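Local coordinates for serine protease pet (Escherichia coli, PDB 4OM9), which acts as a secreted serine protease and autotransporter enterotoxin of enteroaggregative strains, probably cutting the host protein alpha-fodrin, at residues Tyr110-Arg115 with Asn396-Gly401; Ile303-Asn308 with Asn332-Lys337; Asn376-Thr381 with Ala632-Arg637. All coordinates share one frame; numbering follows the deposited sequence.

Contacts 1 and 3 are neighbours on one sheet of the beta-helix, with centres about 10 Å apart. Strands 397-399 and 379-381 pair in parallel: Tyr398 N lies 2.8 Å from Leu379 O, and Tyr398 O lies 2.9 Å from Thr381 N, both probable hydrogen bonds. The two contacts bring different parts of the chain onto this sheet. Contact 1 adds a protease-family loop, and contact 3 adds a hairpin from much further along the sequence. Contact 2 lies within the beta-helix, with its centre about 24 Å from that of contact 1 and 23 Å from that of contact 3. In sequence it is nested between the segments of contact 1.

Contact 1: Tyr110-Arg115 with Asn396-Gly401; sequences YVVETR and NIYVAG
This contact joins a loop of the protease-family region to the beta-helix, through Glu113 with Tyr398 and Arg115 with Gly401. Tyr398 has CG anti to its backbone N (chi1 164°), and its ring reaches out from the strand toward the loop. Tyr398 OH donates to Glu113 OE2 at 2.9 Å. OE2 receives it on the anti lone pair, away from the other carboxylate oxygen. The two side chains cross at about a right angle, and Glu113 OE2 lies at the edge of the ring, 3.4 Å from Tyr398 CE1, with the carboxylate plane turned 53° from that of the ring. Glu113 is gripped at both oxygens: OE2 also bonds Thr88 OG1, and OE1 bonds Tyr90 OH. Tyr398 OH has a further partner in Ser87 N.

Strand 397-399 belongs to a parallel sheet built from successive turns of the right-handed beta-helix, the stalk typical of autotransporter passenger domains. The loop 110-115 follows strand 102-107 and rests against this sheet. Beside Glu113, Val112 CG1 sits 4.2 Å from Tyr398 CE1, at the ring edge, and also meets the methyl of Ala400.

Past the strand, the backbones come close, with Glu113 O 3.3 Å from Gly401 CA. At phi 98° a CB on Gly401 would be jammed against the preceding carbonyl oxygen, and it would also clash with Glu113 O. Gly401 O takes a hydrogen bond of 2.8 Å from Arg115 NH1. The bond is bent, and the donor sits above the carbonyl plane. The Arg115 chain is bent at chi2 and chi3, and the residue is exposed.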
loop_
_atom_site.group_PDB
_atom_site.type_symbol
_atom_site.label_atom_id
_atom_site.label_comp_id
_atom_site.label_asym_id
_atom_site.label_seq_id
_atom_site.Cartn_x
_atom_site.Cartn_y
_atom_site.Cartn_z
ATOM N N TYR A 110 16.927 -29.165 -9.381
ATOM C CA TYR A 110 15.951 -28.302 -10.044
ATOM C C TYR A 110 15.970 -26.917 -9.410
ATOM O O TYR A 110 15.928 -26.790 -8.185
ATOM C CB TYR A 110 14.525 -28.868 -9.954
ATOM C CG TYR A 110 14.314 -30.208 -10.602
ATOM C CD1 TYR A 110 15.131 -30.643 -11.644
ATOM C CD2 TYR A 110 13.289 -31.053 -10.162
ATOM C CE1 TYR A 110 14.926 -31.901 -12.225
ATOM C CE2 TYR A 110 13.073 -32.284 -10.735
ATOM C CZ TYR A 110 13.894 -32.723 -11.765
ATOM O OH TYR A 110 13.671 -33.980 -12.324
ATOM N N VAL A 111 16.011 -25.881 -10.237
ATOM C CA VAL A 111 15.990 -24.526 -9.705
ATOM C C VAL A 111 14.612 -24.131 -9.179
ATOM O O VAL A 111 13.610 -24.143 -9.897
ATOM C CB VAL A 111 16.441 -23.512 -10.749
ATOM C CG1 VAL A 111 16.300 -22.068 -10.198
ATOM C CG2 VAL A 111 17.872 -23.803 -11.124
ATOM N N VAL A 112 14.576 -23.753 -7.915
ATOM C CA VAL A 112 13.319 -23.443 -7.269
ATOM C C VAL A 112 12.945 -21.953 -7.440
ATOM O O VAL A 112 11.765 -21.620 -7.494
ATOM C CB VAL A 112 13.395 -23.852 -5.775
ATOM C CG1 VAL A 112 12.415 -23.103 -4.926
ATOM C CG2 VAL A 112 13.156 -25.337 -5.639
ATOM N N GLU A 113 13.939 -21.079 -7.573
ATOM C CA GLU A 113 13.702 -19.611 -7.500
ATOM C C GLU A 113 13.082 -18.957 -8.730
ATOM O O GLU A 113 12.400 -17.948 -8.602
ATOM C CB GLU A 113 15.009 -18.869 -7.186
ATOM C CG GLU A 113 15.573 -19.145 -5.784
ATOM C CD GLU A 113 16.036 -20.600 -5.573
ATOM O OE1 GLU A 113 16.122 -21.376 -6.557
ATOM O OE2 GLU A 113 16.304 -20.956 -4.403
ATOM N N THR A 114 13.343 -19.490 -9.921
ATOM C CA THR A 114 12.837 -18.870 -11.142
ATOM C C THR A 114 12.356 -19.924 -12.110
ATOM O O THR A 114 12.832 -21.060 -12.077
ATOM C CB THR A 114 13.903 -17.980 -11.826
ATOM O OG1 THR A 114 13.491 -17.677 -13.166
ATOM C CG2 THR A 114 15.256 -18.664 -11.866
ATOM N N ARG A 115 11.398 -19.572 -12.962
ATOM C CA ARG A 115 10.928 -20.530 -13.956
ATOM C C ARG A 115 11.804 -20.480 -15.208
ATOM O O ARG A 115 11.616 -21.277 -16.136
ATOM C CB ARG A 115 9.460 -20.297 -14.310
ATOM C CG ARG A 115 8.479 -20.981 -13.348
ATOM C CD ARG A 115 8.425 -20.262 -12.025
ATOM N NE ARG A 115 7.850 -18.928 -12.196
ATOM C CZ ARG A 115 8.111 -17.870 -11.424
ATOM N NH1 ARG A 115 8.963 -17.951 -10.405
ATOM N NH2 ARG A 115 7.524 -16.715 -11.690
ATOM N N ASN A 396 11.400 -27.238 8.099
ATOM C CA ASN A 396 11.406 -25.856 7.621
ATOM C C ASN A 396 10.958 -25.785 6.175
ATOM O O ASN A 396 11.344 -26.637 5.376
ATOM C CB ASN A 396 12.800 -25.240 7.728
ATOM C CG ASN A 396 13.282 -25.153 9.149
ATOM O OD1 ASN A 396 12.847 -24.289 9.902
ATOM N ND2 ASN A 396 14.181 -26.059 9.533
ATOM N N ILE A 397 10.173 -24.760 5.833
ATOM C CA ILE A 397 9.745 -24.543 4.460
ATOM C C ILE A 397 10.266 -23.216 3.879
ATOM O O ILE A 397 10.189 -22.163 4.535
ATOM C CB ILE A 397 8.222 -24.579 4.364
ATOM C CG1 ILE A 397 7.710 -25.943 4.811
ATOM C CG2 ILE A 397 7.758 -24.255 2.939
ATOM C CD1 ILE A 397 6.228 -26.010 5.032
ATOM N N TYR A 398 10.790 -23.276 2.650
ATOM C CA TYR A 398 11.286 -22.103 1.928
ATOM C C TYR A 398 10.449 -21.917 0.679
ATOM O O TYR A 398 10.348 -22.815 -0.154
ATOM C CB TYR A 398 12.764 -22.276 1.614
ATOM C CG TYR A 398 13.453 -21.390 0.573
ATOM C CD1 TYR A 398 13.492 -21.771 -0.764
ATOM C CD2 TYR A 398 14.184 -20.251 0.956
ATOM C CE1 TYR A 398 14.185 -21.022 -1.703
ATOM C CE2 TYR A 398 14.869 -19.474 0.017
ATOM C CZ TYR A 398 14.866 -19.877 -1.317
ATOM O OH TYR A 398 15.545 -19.178 -2.279
ATOM N N VAL A 399 9.792 -20.763 0.600
ATOM C CA VAL A 399 8.893 -20.445 -0.496
ATOM C C VAL A 399 9.528 -19.354 -1.344
ATOM O O VAL A 399 9.818 -18.259 -0.841
ATOM C CB VAL A 399 7.535 -19.996 0.024
ATOM C CG1 VAL A 399 6.520 -19.868 -1.106
ATOM C CG2 VAL A 399 7.056 -20.981 1.092
ATOM N N ALA A 400 9.764 -19.654 -2.615
ATOM C CA ALA A 400 10.448 -18.706 -3.492
ATOM C C ALA A 400 9.759 -18.495 -4.841
ATOM O O ALA A 400 9.086 -19.389 -5.368
ATOM C CB ALA A 400 11.889 -19.159 -3.720
ATOM N N GLY A 401 9.905 -17.284 -5.380
ATOM C CA GLY A 401 9.759 -17.080 -6.810
ATOM C C GLY A 401 8.422 -16.568 -7.277
ATOM O O GLY A 401 8.284 -16.133 -8.425
#

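Contact 2: Ile303-Asn308 with Asn332-Lys337; sequences ISLKEN and NNVTFK
Asn308 reaches across to Thr335 with its whole side chain. Asn308 CB starts 3.8 Å from Thr335 OG1. Asn308 CG, turned anti to the carbonyl carbon (chi1 -67°), comes closer to Thr335 OG1, at 3.4 Å. At the tip both amide atoms lie near this hydroxyl oxygen, but OD1 is the one that accepts a hydrogen bond. Thr335 N donates to Asn308 OD1 at 2.9 Å, nearly straight at 162°. The N-H approaches from above the carbonyl plane, about 51° out of it. Asn308 OD1 also lies 3.3 Å from Val334 CA. Asn308 ND2 passes 3.7 Å from Thr335 OG1. Asn308 CA makes a CH...O contact with Thr335 O.

Val334 turns both its methyls to the segment 303-308. Val334 CG1 packs on the backbone, 3.5 Å from Glu307 C. Val334 CG2 meets Leu305 CB at 3.8 Å, and this side is buried. The carboxylate of Glu307 is turned elsewhere, to Gly272 N.

Residues 306-308 form the bend between strands 301-305 and 309-310. Strand 335-337 runs parallel to 309-310, so the contact stacks one corner on the next, as successive turns do in a parallel beta-helix.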
loop_
_atom_site.group_PDB
_atom_site.type_symbol
_atom_site.label_atom_id
_atom_site.label_comp_id
_atom_site.label_asym_id
_atom_site.label_seq_id
_atom_site.Cartn_x
_atom_site.Cartn_y
_atom_site.Cartn_z
ATOM N N ILE A 303 3.494 -45.555 -7.676
ATOM C CA ILE A 303 4.932 -45.744 -7.651
ATOM C C ILE A 303 5.293 -46.349 -6.312
ATOM O O ILE A 303 5.074 -45.722 -5.280
ATOM C CB ILE A 303 5.697 -44.406 -7.837
ATOM C CG1 ILE A 303 5.502 -43.860 -9.252
ATOM C CG2 ILE A 303 7.187 -44.570 -7.535
ATOM C CD1 ILE A 303 6.222 -42.565 -9.503
ATOM N N SER A 304 5.835 -47.558 -6.309
ATOM C CA SER A 304 6.209 -48.181 -5.045
ATOM C C SER A 304 7.705 -48.417 -4.917
ATOM O O SER A 304 8.323 -48.990 -5.805
ATOM C CB SER A 304 5.475 -49.506 -4.863
ATOM O OG SER A 304 5.826 -50.074 -3.619
ATOM N N LEU A 305 8.272 -48.000 -3.790
ATOM C CA LEU A 305 9.701 -48.162 -3.530
ATOM C C LEU A 305 9.948 -49.313 -2.544
ATOM O O LEU A 305 9.369 -49.317 -1.443
ATOM C CB LEU A 305 10.290 -46.857 -2.983
ATOM C CG LEU A 305 10.833 -45.806 -3.952
ATOM C CD1 LEU A 305 9.966 -45.689 -5.186
ATOM C CD2 LEU A 305 10.970 -44.476 -3.251
ATOM N N LYS A 306 10.795 -50.276 -2.941
ATOM C CA LYS A 306 11.156 -51.413 -2.088
ATOM C C LYS A 306 12.323 -51.101 -1.169
ATOM O O LYS A 306 12.720 -51.922 -0.349
ATOM C CB LYS A 306 11.537 -52.639 -2.925
ATOM C CG LYS A 306 10.706 -52.865 -4.160
ATOM C CD LYS A 306 11.585 -53.346 -5.316
ATOM C CE LYS A 306 11.754 -54.844 -5.351
ATOM N NZ LYS A 306 12.553 -55.242 -6.539
ATOM N N GLU A 307 12.904 -49.927 -1.340
ATOM C CA GLU A 307 14.104 -49.561 -0.613
ATOM C C GLU A 307 14.321 -48.081 -0.845
ATOM O O GLU A 307 13.608 -47.464 -1.632
ATOM C CB GLU A 307 15.316 -50.378 -1.098
ATOM C CG GLU A 307 15.486 -50.336 -2.615
ATOM C CD GLU A 307 16.640 -51.192 -3.139
ATOM O OE1 GLU A 307 16.941 -52.254 -2.547
ATOM O OE2 GLU A 307 17.242 -50.800 -4.162
ATOM N N ASN A 308 15.300 -47.519 -0.154
ATOM C CA ASN A 308 15.719 -46.164 -0.412
ATOM C C ASN A 308 16.096 -46.037 -1.875
ATOM O O ASN A 308 16.747 -46.920 -2.435
ATOM C CB ASN A 308 16.883 -45.784 0.489
ATOM C CG ASN A 308 16.478 -45.723 1.937
ATOM O OD1 ASN A 308 15.289 -45.776 2.252
ATOM N ND2 ASN A 308 17.454 -45.614 2.829
ATOM N N ASN A 332 6.944 -49.939 4.892
ATOM C CA ASN A 332 8.312 -49.708 5.339
ATOM C C ASN A 332 8.720 -48.234 5.339
ATOM O O ASN A 332 7.980 -47.364 4.880
ATOM C CB ASN A 332 9.275 -50.510 4.465
ATOM C CG ASN A 332 9.120 -52.002 4.675
ATOM O OD1 ASN A 332 9.734 -52.565 5.572
ATOM N ND2 ASN A 332 8.266 -52.640 3.877
ATOM N N ASN A 333 9.913 -47.957 5.850
ATOM C CA ASN A 333 10.421 -46.601 5.850
ATOM C C ASN A 333 11.486 -46.377 4.776
ATOM O O ASN A 333 12.657 -46.671 4.992
ATOM C CB ASN A 333 10.978 -46.271 7.231
ATOM C CG ASN A 333 9.905 -46.256 8.289
ATOM O OD1 ASN A 333 8.729 -46.021 7.996
ATOM N ND2 ASN A 333 10.296 -46.518 9.528
ATOM N N VAL A 334 11.083 -45.870 3.618
ATOM C CA VAL A 334 12.051 -45.575 2.558
ATOM C C VAL A 334 12.146 -44.080 2.229
ATOM O O VAL A 334 11.162 -43.330 2.293
ATOM C CB VAL A 334 11.725 -46.355 1.258
ATOM C CG1 VAL A 334 11.708 -47.843 1.523
ATOM C CG2 VAL A 334 10.389 -45.916 0.689
ATOM N N THR A 335 13.346 -43.650 1.868
ATOM C CA THR A 335 13.565 -42.260 1.517
ATOM C C THR A 335 13.795 -42.102 0.024
ATOM O O THR A 335 14.259 -43.022 -0.656
ATOM C CB THR A 335 14.757 -41.672 2.292
ATOM O OG1 THR A 335 15.960 -42.336 1.893
ATOM C CG2 THR A 335 14.556 -41.854 3.812
ATOM N N PHE A 336 13.429 -40.936 -0.492
ATOM C CA PHE A 336 13.831 -40.567 -1.831
ATOM C C PHE A 336 14.801 -39.403 -1.790
ATOM O O PHE A 336 14.681 -38.510 -0.942
ATOM C CB PHE A 336 12.637 -40.196 -2.694
ATOM C CG PHE A 336 13.023 -39.612 -4.031
ATOM C CD1 PHE A 336 13.603 -40.409 -5.007
ATOM C CD2 PHE A 336 12.803 -38.273 -4.306
ATOM C CE1 PHE A 336 13.950 -39.890 -6.236
ATOM C CE2 PHE A 336 13.152 -37.731 -5.538
ATOM C CZ PHE A 336 13.732 -38.540 -6.506
ATOM N N LYS A 337 15.761 -39.426 -2.711
ATOM C CA LYS A 337 16.701 -38.330 -2.886
ATOM C C LYS A 337 17.008 -38.147 -4.358
ATOM O O LYS A 337 17.136 -39.130 -5.099
ATOM C CB LYS A 337 17.993 -38.586 -2.116
ATOM C CG LYS A 337 19.012 -37.474 -2.263
ATOM C CD LYS A 337 20.238 -37.723 -1.406
ATOM C CE LYS A 337 21.234 -36.579 -1.534
ATOM N NZ LYS A 337 22.357 -36.713 -0.559
#

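Contact 3: Asn376-Thr381 with Ala632-Arg637; sequences NTNLKT and AGFTFR
The Phe634 ring is met by Asn378 over one face and by Leu379 O at its edge. Asn378 ND2 stands 3.5 Å above the ring plane, offset toward the rim near Phe634 CE2. The amide and ring planes are 48° apart. Asn378 CB packs beside it, 3.6 Å from Phe634 CZ. Leu379 O lies in the ring plane, 3.8 Å from Phe634 CE1. Lys380 passes obliquely, with its CE 3.6 Å from Phe634 CZ.

Lys380 is extended beyond CG, and this carries NZ past the ring. The hydrogen bond from Lys380 NZ to Ala632 O is short, 2.6 Å, with the donor tilted 29° from the carbonyl plane. NZ is also bonded to Thr88 OG1, and Lys380 makes a cation-pi contact with Tyr398.

Ala632 to Phe634 lie in the turn between strand 629-630 and the weakly bonded strand at about 635-636, which pair antiparallel. This hairpin folds onto strand 379-381 of the beta-helix, and Phe634 also touches Tyr398 on the neighbouring strand 397-399, and Asn396 just before it.

The lysine is buried, and its ammonium group is met by a carbonyl, a hydroxyl and a phenol ring. Its charge would probably polarise the Ala632 carbonyl and strengthen that bond.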
loop_
_atom_site.group_PDB
_atom_site.type_symbol
_atom_site.label_atom_id
_atom_site.label_comp_id
_atom_site.label_asym_id
_atom_site.label_seq_id
_atom_site.Cartn_x
_atom_site.Cartn_y
_atom_site.Cartn_z
ATOM N N ASN A 376 10.527 -34.937 8.217
ATOM C CA ASN A 376 11.785 -34.709 8.928
ATOM C C ASN A 376 12.875 -34.166 7.974
ATOM O O ASN A 376 14.034 -34.563 8.027
ATOM C CB ASN A 376 12.243 -36.007 9.614
ATOM C CG ASN A 376 13.464 -35.810 10.507
ATOM O OD1 ASN A 376 13.741 -34.703 10.977
ATOM N ND2 ASN A 376 14.216 -36.889 10.719
ATOM N N THR A 377 12.490 -33.246 7.095
ATOM C CA THR A 377 13.469 -32.575 6.242
ATOM C C THR A 377 12.917 -31.231 5.822
ATOM O O THR A 377 11.809 -30.876 6.215
ATOM C CB THR A 377 13.840 -33.412 4.961
ATOM O OG1 THR A 377 15.104 -32.977 4.434
ATOM C CG2 THR A 377 12.766 -33.263 3.895
ATOM N N ASN A 378 13.692 -30.498 5.019
ATOM C CA ASN A 378 13.307 -29.164 4.571
ATOM C C ASN A 378 12.712 -29.178 3.180
ATOM O O ASN A 378 13.054 -30.016 2.352
ATOM C CB ASN A 378 14.502 -28.207 4.627
ATOM C CG ASN A 378 15.043 -28.041 6.045
ATOM O OD1 ASN A 378 14.343 -28.328 7.030
ATOM N ND2 ASN A 378 16.289 -27.585 6.159
ATOM N N LEU A 379 11.777 -28.269 2.958
ATOM C CA LEU A 379 11.164 -28.108 1.665
ATOM C C LEU A 379 11.638 -26.797 1.024
ATOM O O LEU A 379 11.751 -25.773 1.698
ATOM C CB LEU A 379 9.641 -28.117 1.797
ATOM C CG LEU A 379 8.927 -27.710 0.505
ATOM C CD1 LEU A 379 9.063 -28.807 -0.534
ATOM C CD2 LEU A 379 7.469 -27.357 0.722
ATOM N N LYS A 380 11.935 -26.845 -0.268
ATOM C CA LYS A 380 12.119 -25.635 -1.065
ATOM C C LYS A 380 11.168 -25.686 -2.246
ATOM O O LYS A 380 11.328 -26.524 -3.124
ATOM C CB LYS A 380 13.561 -25.495 -1.532
ATOM C CG LYS A 380 14.519 -25.197 -0.397
ATOM C CD LYS A 380 15.848 -24.681 -0.885
ATOM C CE LYS A 380 16.720 -24.274 0.294
ATOM N NZ LYS A 380 17.959 -23.514 -0.088
ATOM N N THR A 381 10.161 -24.814 -2.263
ATOM C CA THR A 381 9.161 -24.861 -3.319
ATOM C C THR A 381 9.023 -23.511 -4.054
ATOM O O THR A 381 9.147 -22.440 -3.449
ATOM C CB THR A 381 7.785 -25.320 -2.762
ATOM O OG1 THR A 381 6.822 -25.329 -3.819
ATOM C CG2 THR A 381 7.284 -24.417 -1.635
ATOM N N ALA A 632 20.653 -20.864 4.171
ATOM C CA ALA A 632 20.096 -21.817 3.235
ATOM C C ALA A 632 18.649 -21.497 2.925
ATOM O O ALA A 632 17.984 -22.260 2.234
ATOM C CB ALA A 632 20.200 -23.211 3.804
ATOM N N GLY A 633 18.144 -20.392 3.472
ATOM C CA GLY A 633 16.759 -20.002 3.243
ATOM C C GLY A 633 15.793 -20.333 4.373
ATOM O O GLY A 633 14.587 -20.448 4.177
ATOM N N PHE A 634 16.335 -20.471 5.569
ATOM C CA PHE A 634 15.552 -20.900 6.736
ATOM C C PHE A 634 15.958 -20.072 7.923
ATOM O O PHE A 634 15.848 -20.495 9.056
ATOM C CB PHE A 634 15.784 -22.378 7.026
ATOM C CG PHE A 634 15.635 -23.257 5.817
ATOM C CD1 PHE A 634 14.393 -23.454 5.243
ATOM C CD2 PHE A 634 16.729 -23.898 5.265
ATOM C CE1 PHE A 634 14.242 -24.266 4.146
ATOM C CE2 PHE A 634 16.584 -24.711 4.167
ATOM C CZ PHE A 634 15.340 -24.890 3.602
ATOM N N THR A 635 16.521 -18.916 7.630
ATOM C CA THR A 635 16.871 -17.960 8.654
ATOM C C THR A 635 16.387 -16.592 8.173
ATOM O O THR A 635 16.348 -16.321 6.970
ATOM C CB THR A 635 18.388 -17.985 8.935
ATOM O OG1 THR A 635 18.687 -19.132 9.743
ATOM C CG2 THR A 635 18.821 -16.741 9.698
ATOM N N PHE A 636 15.996 -15.748 9.113
ATOM C CA PHE A 636 15.351 -14.482 8.809
ATOM C C PHE A 636 16.021 -13.362 9.569
ATOM O O PHE A 636 16.326 -13.507 10.753
ATOM C CB PHE A 636 13.876 -14.571 9.163
ATOM C CG PHE A 636 13.132 -13.281 9.056
ATOM C CD1 PHE A 636 12.554 -12.894 7.854
ATOM C CD2 PHE A 636 12.975 -12.474 10.171
ATOM C CE1 PHE A 636 11.836 -11.716 7.780
ATOM C CE2 PHE A 636 12.263 -11.290 10.097
ATOM C CZ PHE A 636 11.691 -10.909 8.909
ATOM N N ARG A 637 16.247 -12.255 8.871
ATOM C CA ARG A 637 16.878 -11.071 9.436
ATOM C C ARG A 637 15.927 -9.881 9.278
ATOM O O ARG A 637 15.168 -9.804 8.301
ATOM C CB ARG A 637 18.230 -10.805 8.745
ATOM C CG ARG A 637 18.156 -9.814 7.568
ATOM C CD ARG A 637 18.769 -10.271 6.242
ATOM N NE ARG A 637 20.192 -9.957 6.125
ATOM C CZ ARG A 637 20.860 -9.857 4.975
ATOM N NH1 ARG A 637 20.245 -10.007 3.809
ATOM N NH2 ARG A 637 22.155 -9.584 4.993
#